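Local atomic coordinates of protein B (Streptococcus agalactiae, PDB entry 5H6I), a protein that permeabilizes membranes as a secreted pore-forming toxin, the CAMP factor, and is also classed as a bacterial protein that binds the Fc part of IgG. Residues T62-P67 with E107-S112; I72-K77 with E100-V105; T80-N85 with N93-R98. All coordinates share one frame; numbering follows the deposited sequence.

Interaction 1: T62-P67 with E107-S112; sequences TDYEKP and EAITFS
Y64 sits between S112 and I109 and supplies nearly half of the surface buried between 62-67 and 107-112. The far end of the ring meets the serine: Y64 CE2 lies 3.4 Å from S112 OG, and Y64 OH stands 3.5 Å from S112 CB. The serine comes at the ring obliquely. I109 contributes more loosely, its CG1 lying 4.5 Å from Y64 CD1, so that the ring rests against an apolar branch near its root and a polar side chain near its end. With CG anti to its own carbonyl carbon (chi1 -51°), Y64 points toward helix 93-115 and carries its ring to S112; the nearest CA atoms, Y64 CA and I109 CA, are 7.5 Å apart.

The buried hydroxyls are provided for. Y64 OH and S112 OG both hydrogen-bond to OD1 of N124, so a single amide oxygen ties the two segments together indirectly. The base of the tyrosine is fixed as well. T62 to E65 form a type I turn, and Y64 N donates to T62 OG1 in an almost straight bond of 3.0 Å (165°), an ST turn; Y64 itself occupies the N-cap position of helix 65-84.

The arrangement is thus an example of a helix start pinned against the far end of its antiparallel partner, helix 93-115. Around it, helix 121-139 packs on Y64 through M127 and I131, Y177 closes in from a loop, and helix 145-163 lies against A108 and F111.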
# COMPACT_ATOMS: atom_id res chain seq x y z
N THR A 62 -7.89 -4.04 0.50
CA THR A 62 -7.25 -4.45 1.74
C THR A 62 -7.73 -3.56 2.89
O THR A 62 -8.62 -2.72 2.73
CB THR A 62 -5.73 -4.41 1.59
OG1 THR A 62 -5.27 -3.06 1.78
CG2 THR A 62 -5.31 -4.89 0.21
N ASP A 63 -7.12 -3.75 4.06
CA ASP A 63 -7.41 -2.91 5.21
C ASP A 63 -6.81 -1.52 5.09
O ASP A 63 -7.05 -0.68 5.97
CB ASP A 63 -6.89 -3.59 6.49
CG ASP A 63 -7.50 -4.96 6.71
OD1 ASP A 63 -8.71 -5.03 7.02
OD2 ASP A 63 -6.77 -5.96 6.57
N TYR A 64 -6.03 -1.26 4.04
CA TYR A 64 -5.40 0.04 3.83
C TYR A 64 -5.98 0.77 2.63
O TYR A 64 -5.40 1.78 2.20
CB TYR A 64 -3.89 -0.13 3.67
CG TYR A 64 -3.25 -0.95 4.77
CD1 TYR A 64 -2.84 -0.36 5.96
CD2 TYR A 64 -3.07 -2.32 4.62
CE1 TYR A 64 -2.26 -1.11 6.96
CE2 TYR A 64 -2.49 -3.08 5.63
CZ TYR A 64 -2.09 -2.46 6.79
OH TYR A 64 -1.51 -3.21 7.79
N GLU A 65 -7.09 0.30 2.07
CA GLU A 65 -7.69 0.98 0.93
C GLU A 65 -8.34 2.29 1.35
O GLU A 65 -8.03 3.36 0.81
CB GLU A 65 -8.70 0.07 0.24
CG GLU A 65 -9.44 0.73 -0.92
CD GLU A 65 -10.74 0.04 -1.26
OE1 GLU A 65 -10.70 -1.08 -1.82
OE2 GLU A 65 -11.81 0.60 -0.96
N LYS A 66 -9.24 2.23 2.33
CA LYS A 66 -9.91 3.42 2.84
C LYS A 66 -8.97 4.33 3.63
O LYS A 66 -9.10 5.56 3.52
CB LYS A 66 -11.12 3.03 3.69
CG LYS A 66 -12.10 4.16 3.91
CD LYS A 66 -12.99 4.36 2.70
CE LYS A 66 -13.81 5.64 2.83
NZ LYS A 66 -12.97 6.85 2.65
N PRO A 67 -8.05 3.80 4.45
CA PRO A 67 -7.09 4.71 5.11
C PRO A 67 -6.30 5.59 4.16
O PRO A 67 -6.19 6.80 4.40
CB PRO A 67 -6.19 3.74 5.88
CG PRO A 67 -7.08 2.61 6.23
CD PRO A 67 -8.00 2.45 5.04
N GLU A 107 4.88 5.62 6.14
CA GLU A 107 5.85 4.67 6.67
C GLU A 107 5.18 3.44 7.26
O GLU A 107 5.71 2.33 7.16
CB GLU A 107 6.73 5.35 7.72
CG GLU A 107 8.08 5.80 7.20
CD GLU A 107 8.72 6.86 8.07
OE1 GLU A 107 9.43 7.73 7.53
OE2 GLU A 107 8.51 6.83 9.30
N ALA A 108 4.01 3.62 7.87
CA ALA A 108 3.28 2.48 8.42
C ALA A 108 2.74 1.58 7.31
O ALA A 108 2.66 0.36 7.50
CB ALA A 108 2.14 2.96 9.32
N ILE A 109 2.39 2.15 6.16
CA ILE A 109 1.85 1.34 5.07
C ILE A 109 2.96 0.52 4.41
O ILE A 109 2.78 -0.67 4.13
CB ILE A 109 1.12 2.24 4.06
CG1 ILE A 109 -0.06 2.94 4.73
CG2 ILE A 109 0.65 1.42 2.87
CD1 ILE A 109 -0.41 4.27 4.12
N THR A 110 4.11 1.15 4.14
CA THR A 110 5.23 0.39 3.60
C THR A 110 5.75 -0.63 4.60
O THR A 110 6.27 -1.68 4.19
CB THR A 110 6.36 1.34 3.19
OG1 THR A 110 7.08 1.76 4.35
CG2 THR A 110 5.82 2.55 2.45
N PHE A 111 5.62 -0.36 5.90
CA PHE A 111 5.98 -1.35 6.90
C PHE A 111 5.11 -2.60 6.77
O PHE A 111 5.59 -3.72 6.99
CB PHE A 111 5.84 -0.74 8.30
CG PHE A 111 6.03 -1.73 9.42
CD1 PHE A 111 7.30 -2.05 9.87
CD2 PHE A 111 4.94 -2.34 10.02
CE1 PHE A 111 7.48 -2.96 10.90
CE2 PHE A 111 5.11 -3.25 11.05
CZ PHE A 111 6.38 -3.56 11.49
N SER A 112 3.84 -2.42 6.42
CA SER A 112 2.96 -3.56 6.22
C SER A 112 3.35 -4.36 4.99
O SER A 112 3.36 -5.60 5.02
CB SER A 112 1.51 -3.09 6.11
OG SER A 112 0.75 -3.96 5.29

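Interaction 2: I72-K77 with E100-V105; sequences ITSVEK and EALTDV
L102 lays its forked end over S74 and V75, with each methyl finding a different nearest neighbour. This is the middle of an antiparallel helical hairpin, formed by helices 65-84 and 93-115 within an all-helical bundle, and V75 CA lies 8.1 Å from L102 CA. The buried area is small, and one leucine accounts for roughly half of it.

The division of labour is clear at the fork. L102 CD1 meets V75 CG2 at 3.7 Å, an apolar contact in which the two side chains cross obliquely. L102 CD2 turns instead to the serine and comes within 3.3 Å of S74 OG. Because L102 CG is anti to the carbonyl carbon (chi1 -81°) and the chain continues extended, the fork is carried well out from its helix toward the facing one. V75 presents CG2, the branch beside its backbone N.

A serine facing leucine methyl groups in a buried place illustrates how a helix can admit a hydroxyl to its apolar face. S74 OG is hydrogen-bonded to A71 O, one turn back on its own helix, so its polar need is met locally, and across the contact it offers a small surface for van der Waals packing.

Other helices complete the surroundings. Helix 35-58 sets L45 and D48 against L102 and L52 against V75, whereas L139 of helix 121-139 touches S74. Within this setting the hydroxyl lies near both prongs of the leucine: besides its near approach to CD2, S74 OG is 4.0 Å from L102 CD1 and 4.1 Å from L102 CG.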
# COMPACT_ATOMS: atom_id res chain seq x y z
N ILE A 72 -5.10 10.61 1.17
CA ILE A 72 -5.03 11.43 -0.04
C ILE A 72 -5.95 12.64 0.09
O ILE A 72 -5.58 13.76 -0.30
CB ILE A 72 -5.39 10.58 -1.28
CG1 ILE A 72 -4.32 9.52 -1.52
CG2 ILE A 72 -5.56 11.46 -2.51
CD1 ILE A 72 -4.69 8.50 -2.58
N THR A 73 -7.14 12.44 0.65
CA THR A 73 -8.03 13.57 0.92
C THR A 73 -7.41 14.53 1.92
O THR A 73 -7.55 15.76 1.78
CB THR A 73 -9.38 13.06 1.42
OG1 THR A 73 -10.00 12.26 0.41
CG2 THR A 73 -10.30 14.23 1.77
N SER A 74 -6.71 14.01 2.93
CA SER A 74 -6.05 14.87 3.90
C SER A 74 -4.95 15.70 3.24
O SER A 74 -4.72 16.84 3.65
CB SER A 74 -5.47 14.03 5.04
OG SER A 74 -4.26 13.39 4.65
N VAL A 75 -4.27 15.15 2.24
CA VAL A 75 -3.23 15.90 1.54
C VAL A 75 -3.84 17.11 0.83
O VAL A 75 -3.25 18.20 0.81
CB VAL A 75 -2.48 14.99 0.55
CG1 VAL A 75 -1.57 15.80 -0.36
CG2 VAL A 75 -1.68 13.94 1.30
N GLU A 76 -5.03 16.94 0.25
CA GLU A 76 -5.65 18.02 -0.50
C GLU A 76 -6.24 19.09 0.41
O GLU A 76 -6.21 20.28 0.05
CB GLU A 76 -6.74 17.46 -1.42
CG GLU A 76 -6.69 18.01 -2.84
CD GLU A 76 -5.30 17.97 -3.43
OE1 GLU A 76 -4.85 19.01 -3.95
OE2 GLU A 76 -4.66 16.90 -3.39
N LYS A 77 -6.77 18.71 1.57
CA LYS A 77 -7.33 19.71 2.47
C LYS A 77 -6.24 20.50 3.18
O LYS A 77 -6.47 21.65 3.57
CB LYS A 77 -8.27 19.04 3.48
CG LYS A 77 -7.72 18.95 4.90
CD LYS A 77 -8.76 18.42 5.87
CE LYS A 77 -9.88 19.43 6.09
NZ LYS A 77 -10.89 18.91 7.05
N GLU A 100 3.79 16.28 8.88
CA GLU A 100 4.77 15.29 9.33
C GLU A 100 4.11 13.95 9.62
O GLU A 100 4.68 12.89 9.31
CB GLU A 100 5.49 15.80 10.58
CG GLU A 100 6.40 16.99 10.32
CD GLU A 100 6.77 17.72 11.60
OE1 GLU A 100 6.08 17.51 12.62
OE2 GLU A 100 7.74 18.50 11.58
N ALA A 101 2.91 13.96 10.20
CA ALA A 101 2.21 12.72 10.51
C ALA A 101 1.81 11.95 9.25
O ALA A 101 1.55 10.75 9.33
CB ALA A 101 0.98 13.00 11.36
N LEU A 102 1.76 12.62 8.10
CA LEU A 102 1.50 11.92 6.85
C LEU A 102 2.68 11.04 6.45
O LEU A 102 2.48 9.99 5.82
CB LEU A 102 1.17 12.91 5.74
CG LEU A 102 -0.27 13.43 5.72
CD1 LEU A 102 -0.43 14.54 4.70
CD2 LEU A 102 -1.23 12.29 5.43
N THR A 103 3.90 11.44 6.79
CA THR A 103 5.05 10.58 6.57
C THR A 103 4.98 9.33 7.44
O THR A 103 5.34 8.23 7.01
CB THR A 103 6.35 11.35 6.83
OG1 THR A 103 6.43 12.47 5.93
CG2 THR A 103 7.56 10.45 6.61
N ASP A 104 4.49 9.48 8.68
CA ASP A 104 4.28 8.32 9.54
C ASP A 104 3.16 7.44 9.01
O ASP A 104 3.20 6.22 9.19
CB ASP A 104 3.98 8.77 10.97
CG ASP A 104 5.15 9.48 11.61
OD1 ASP A 104 6.17 8.82 11.90
OD2 ASP A 104 5.06 10.71 11.83
N VAL A 105 2.16 8.03 8.36
CA VAL A 105 1.12 7.24 7.70
C VAL A 105 1.72 6.40 6.59
O VAL A 105 1.51 5.19 6.50
CB VAL A 105 -0.01 8.15 7.18
CG1 VAL A 105 -0.86 7.41 6.16
CG2 VAL A 105 -0.86 8.66 8.33

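Interaction 3: T80-N85 with N93-R98; sequences TSLRAN and NSIGSR
L82 and I95 meet with their side chains at a slant, L82 CD2 lying 3.7 Å from I95 CG1 and 4.0 Å from I95 CG2. The leucine methyl therefore faces both branches of the isoleucine near its CB. I95 spreads out further: its terminal CD1 branches off from the leucine and comes to 4.1 Å from S81 OG. The isoleucine torsions account for this spread, since CG1 is roughly anti to the backbone N (chi1 -153°) and the bend at the next bond (chi2 71°) swings CD1 off to the serine while CG2 stays by the leucine.

A second shell encloses the pair. M41 of helix 35-58 touches both L82 and I95, L45 of the same helix adds to the cover on L82, and L78 backs I95 from one turn earlier on helix 65-84. Y90 and L92, from the connection between the two helices, also lie on L82.

Bonds within and beyond the segments hold these helix ends. S81 O receives two donors from one residue: N85 N at 3.2 Å and N85 ND2 at 3.0 Å, which approach from opposite faces of the carbonyl plane. N85, the first residue to leave helical geometry, thus folds its amide back over the last turn. On the other helix S97 OG donates to N93 O, and R98 NH1 hydrogen-bonds to I138 O, linking this helix to helix 121-139.

No hydrogen bond or charge pair joins 80-85 to 93-98. At this end of the antiparallel hairpin, cohesion across the contact probably rests mainly on burial of apolar surface, together with the short covalent connection between the helices.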
# COMPACT_ATOMS: atom_id res chain seq x y z
N THR A 80 -5.09 23.00 0.36
CA THR A 80 -6.07 24.08 0.24
C THR A 80 -5.97 25.04 1.42
O THR A 80 -6.13 26.26 1.25
CB THR A 80 -7.48 23.50 0.12
OG1 THR A 80 -7.51 22.54 -0.94
CG2 THR A 80 -8.49 24.60 -0.18
N SER A 81 -5.71 24.52 2.61
CA SER A 81 -5.55 25.39 3.78
C SER A 81 -4.28 26.22 3.68
O SER A 81 -4.29 27.41 4.01
CB SER A 81 -5.55 24.55 5.06
OG SER A 81 -5.53 25.39 6.20
N LEU A 82 -3.18 25.62 3.24
CA LEU A 82 -1.94 26.37 3.05
C LEU A 82 -2.10 27.42 1.96
O LEU A 82 -1.63 28.55 2.11
CB LEU A 82 -0.80 25.41 2.71
CG LEU A 82 -0.11 24.68 3.86
CD1 LEU A 82 1.05 23.85 3.34
CD2 LEU A 82 0.36 25.67 4.92
N ARG A 83 -2.76 27.06 0.86
CA ARG A 83 -2.92 27.99 -0.25
C ARG A 83 -3.91 29.10 0.08
O ARG A 83 -3.77 30.22 -0.42
CB ARG A 83 -3.35 27.22 -1.50
CG ARG A 83 -3.44 28.06 -2.76
CD ARG A 83 -4.88 28.26 -3.18
NE ARG A 83 -5.05 29.43 -4.04
CZ ARG A 83 -5.98 29.54 -4.97
NH1 ARG A 83 -6.84 28.54 -5.18
NH2 ARG A 83 -6.06 30.63 -5.71
N ALA A 84 -4.92 28.81 0.91
CA ALA A 84 -5.87 29.84 1.29
C ALA A 84 -5.24 30.87 2.21
O ALA A 84 -5.63 32.05 2.19
CB ALA A 84 -7.09 29.21 1.96
N ASN A 85 -4.28 30.46 3.04
CA ASN A 85 -3.57 31.35 3.95
C ASN A 85 -2.15 31.64 3.48
O ASN A 85 -1.24 31.78 4.30
CB ASN A 85 -3.56 30.76 5.36
CG ASN A 85 -4.94 30.60 5.94
OD1 ASN A 85 -5.59 31.58 6.31
ND2 ASN A 85 -5.40 29.36 6.04
N ASN A 93 2.47 25.81 13.10
CA ASN A 93 2.79 24.69 13.98
C ASN A 93 1.82 23.53 13.76
O ASN A 93 2.25 22.39 13.52
CB ASN A 93 2.76 25.14 15.44
CG ASN A 93 3.07 24.02 16.40
OD1 ASN A 93 4.17 23.48 16.42
ND2 ASN A 93 2.08 23.65 17.22
N SER A 94 0.52 23.79 13.85
CA SER A 94 -0.46 22.73 13.68
C SER A 94 -0.45 22.18 12.26
O SER A 94 -0.59 20.97 12.05
CB SER A 94 -1.86 23.23 14.04
OG SER A 94 -2.50 23.81 12.92
N ILE A 95 -0.28 23.06 11.26
CA ILE A 95 -0.26 22.60 9.88
C ILE A 95 0.97 21.73 9.61
O ILE A 95 0.94 20.85 8.74
CB ILE A 95 -0.32 23.81 8.92
CG1 ILE A 95 -0.96 23.40 7.59
CG2 ILE A 95 1.06 24.40 8.68
CD1 ILE A 95 -2.44 23.13 7.68
N GLY A 96 2.05 21.94 10.36
CA GLY A 96 3.26 21.18 10.16
C GLY A 96 3.21 19.81 10.81
O GLY A 96 3.71 18.83 10.25
N SER A 97 2.59 19.74 11.99
CA SER A 97 2.45 18.45 12.67
C SER A 97 1.54 17.51 11.89
O SER A 97 1.70 16.29 11.97
CB SER A 97 1.90 18.67 14.08
OG SER A 97 2.65 19.65 14.77
N ARG A 98 0.59 18.05 11.12
CA ARG A 98 -0.26 17.21 10.29
C ARG A 98 0.49 16.73 9.05
O ARG A 98 0.29 15.59 8.60
CB ARG A 98 -1.52 17.97 9.89
CG ARG A 98 -2.33 18.47 11.08
CD ARG A 98 -3.48 19.36 10.66
NE ARG A 98 -4.19 19.90 11.81
CZ ARG A 98 -5.13 19.25 12.49
NH1 ARG A 98 -5.48 18.03 12.13
NH2 ARG A 98 -5.72 19.83 13.53

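In the fold
All three contacts join the same two antiparallel helices, 65-84 and 93-115, at successive levels. Interaction 3 lies next to the loop connecting the helices, interaction 2 midway, and interaction 1 where the first helix starts; along the chain interaction 1 encloses interaction 2, which encloses interaction 3. The centres of interactions 1 and 2 are about 13 Å apart. Those of interactions 2 and 3 are about 11 Å apart. The hairpin runs outward from near the centre of the chain, where interaction 1 lies, bundled with helices 35-58, 121-139 and 145-163. All six segments fall in the region assigned to IgG constant-region binding, consistent with these contacts forming part of that region's helical framework.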